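Local coordinates for 3-carboxy-cis,cis-muconate cycloisomerase (Acinetobacter calcoaceticus, PDB 1Q5N), which is a mainly helical enzyme of the fumarase/aspartase superfamily, assembled as a tetramer of one repeated chain, at residues 158-163 against 368-373. Numbering follows the deposited sequence.
Sequences LQQALP and GLIMAE
Ile370 and Leu162 join two small elements: the 3-10 turn 369-371, which leads into helix 372-383, and the corner between strands 159-161 and 163-165, the two outer strands of a three-stranded antiparallel sheet within this chain. The contact thus links the Lyase family region to the adenylosuccinate lyase C-terminal region. Ile370 directs its CB toward segment 158-163. Its CG2 meets the backbone carbonyl Ala161 O at 3.6 Å, and Ile370 CB lies equally near that oxygen, so the branched root of the side chain, rather than its tip, does the touching. The beta branch suits this place because it puts carbon bulk close to the main chain; CG2 stands anti to the carbonyl carbon, while CG1 lies between the backbone N and the carbonyl carbon (chi1 50°). Leucine suits buried position 162 because, unbranched at CB, it carries its methyl CD2 out to Ile370 O at 3.5 Å; Val200 of the third subunit also packs on it. Leu162 CD1 comes less close to Glu373, whose OE2 is hydrogen-bonded to Tyr434 OH. Beyond the corner, Pro163 offers its ring atom CG to Met371 SD at 4.3 Å. The CB of Met371 faces away, but the folded side chain (chi1 -61°, chi2 -60°) brings the flexible thioether back to the compact ring. At the other end Gln160 OE1 is 4.4 Å from Ile370 CG2, whereas Gln160 NE2 is hydrogen-bonded to Asn362 O and to Glu265 of the second subunit. No hydrogen bond crosses between 158-163 and 368-373: aliphatic carbons resting on the carbonyl oxygens of Ala161 and Ile370, plus the proline-sulphur contact, join them, so the fit depends on shape, while Gln160 NE2 and Glu373 OE2 are held by partners elsewhere.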
loop_
_atom_site.group_PDB
_atom_site.type_symbol
_atom_site.label_atom_id
_atom_site.label_comp_id
_atom_site.label_asym_id
_atom_site.label_seq_id
_atom_site.Cartn_x
_atom_site.Cartn_y
_atom_site.Cartn_z
ATOM N N LEU A 158 10.109 17.386 -17.013
ATOM C CA LEU A 158 10.427 18.657 -16.370
ATOM C C LEU A 158 11.322 19.606 -17.177
ATOM O O LEU A 158 11.904 20.545 -16.611
ATOM C CB LEU A 158 11.068 18.420 -15.030
ATOM C CG LEU A 158 10.182 17.915 -13.907
ATOM C CD1 LEU A 158 11.017 17.869 -12.614
ATOM C CD2 LEU A 158 9.021 18.856 -13.722
ATOM N N GLN A 159 11.429 19.355 -18.479
ATOM C CA GLN A 159 12.246 20.158 -19.385
ATOM C C GLN A 159 11.345 20.866 -20.371
ATOM O O GLN A 159 10.404 20.257 -20.909
ATOM C CB GLN A 159 13.146 19.274 -20.234
ATOM C CG GLN A 159 14.018 18.309 -19.477
ATOM C CD GLN A 159 15.179 19.005 -18.897
ATOM O OE1 GLN A 159 16.050 19.479 -19.631
ATOM N NE2 GLN A 159 15.213 19.106 -17.579
ATOM N N GLN A 160 11.664 22.123 -20.671
ATOM C CA GLN A 160 10.870 22.858 -21.665
ATOM C C GLN A 160 10.876 22.097 -22.982
ATOM O O GLN A 160 11.891 21.527 -23.374
ATOM C CB GLN A 160 11.402 24.265 -21.851
ATOM C CG GLN A 160 10.959 25.222 -20.745
ATOM C CD GLN A 160 11.355 26.646 -21.063
ATOM O OE1 GLN A 160 11.795 26.931 -22.173
ATOM N NE2 GLN A 160 11.202 27.539 -20.104
ATOM N N ALA A 161 9.736 22.022 -23.650
ATOM C CA ALA A 161 9.696 21.275 -24.914
ATOM C C ALA A 161 9.106 22.118 -26.067
ATOM O O ALA A 161 9.878 22.578 -26.914
ATOM C CB ALA A 161 8.908 19.940 -24.722
ATOM N N LEU A 162 7.779 22.340 -26.097
ATOM C CA LEU A 162 7.162 23.135 -27.161
ATOM C C LEU A 162 6.085 23.945 -26.474
ATOM O O LEU A 162 5.641 23.593 -25.379
ATOM C CB LEU A 162 6.528 22.241 -28.210
ATOM C CG LEU A 162 7.396 21.385 -29.136
ATOM C CD1 LEU A 162 6.451 20.589 -30.078
ATOM C CD2 LEU A 162 8.363 22.281 -29.983
ATOM N N PRO A 163 5.641 25.049 -27.102
ATOM C CA PRO A 163 4.597 25.896 -26.494
ATOM C C PRO A 163 3.262 25.179 -26.381
ATOM O O PRO A 163 2.975 24.303 -27.189
ATOM C CB PRO A 163 4.451 27.067 -27.490
ATOM C CG PRO A 163 5.663 26.948 -28.399
ATOM C CD PRO A 163 5.905 25.463 -28.493
ATOM N N GLY A 368 15.124 30.848 -28.525
ATOM C CA GLY A 368 14.642 30.352 -29.778
ATOM C C GLY A 368 14.927 28.912 -30.102
ATOM O O GLY A 368 14.380 28.401 -31.095
ATOM N N LEU A 369 15.764 28.236 -29.314
ATOM C CA LEU A 369 16.043 26.834 -29.621
ATOM C C LEU A 369 14.778 25.946 -29.627
ATOM O O LEU A 369 14.691 25.028 -30.440
ATOM C CB LEU A 369 17.103 26.268 -28.659
ATOM C CG LEU A 369 18.511 26.868 -28.887
ATOM C CD1 LEU A 369 19.467 26.479 -27.763
ATOM C CD2 LEU A 369 19.051 26.382 -30.215
ATOM N N ILE A 370 13.802 26.218 -28.750
ATOM C CA ILE A 370 12.581 25.418 -28.746
ATOM C C ILE A 370 11.736 25.588 -30.031
ATOM O O ILE A 370 10.840 24.780 -30.280
ATOM C CB ILE A 370 11.677 25.698 -27.454
ATOM C CG1 ILE A 370 11.439 27.198 -27.218
ATOM C CG2 ILE A 370 12.343 25.127 -26.203
ATOM C CD1 ILE A 370 10.209 27.777 -27.891
ATOM N N MET A 371 12.029 26.615 -30.847
ATOM C CA MET A 371 11.292 26.825 -32.097
ATOM C C MET A 371 11.971 26.160 -33.280
ATOM O O MET A 371 11.532 26.287 -34.421
ATOM C CB MET A 371 11.118 28.331 -32.387
ATOM C CG MET A 371 10.322 29.082 -31.307
ATOM S SD MET A 371 8.641 28.353 -31.185
ATOM C CE MET A 371 7.986 28.742 -32.759
ATOM N N ALA A 372 13.031 25.418 -33.010
ATOM C CA ALA A 372 13.785 24.782 -34.082
ATOM C C ALA A 372 12.951 23.901 -34.990
ATOM O O ALA A 372 13.105 23.923 -36.222
ATOM C CB ALA A 372 14.931 23.966 -33.506
ATOM N N GLU A 373 12.080 23.098 -34.413
ATOM C CA GLU A 373 11.317 22.233 -35.288
ATOM C C GLU A 373 10.248 23.019 -36.087
ATOM O O GLU A 373 9.987 22.681 -37.232
ATOM C CB GLU A 373 10.806 21.002 -34.515
ATOM C CG GLU A 373 9.399 20.949 -34.117
ATOM C CD GLU A 373 9.016 19.527 -33.706
ATOM O OE1 GLU A 373 9.877 18.872 -33.068
ATOM O OE2 GLU A 373 7.882 19.072 -33.989
#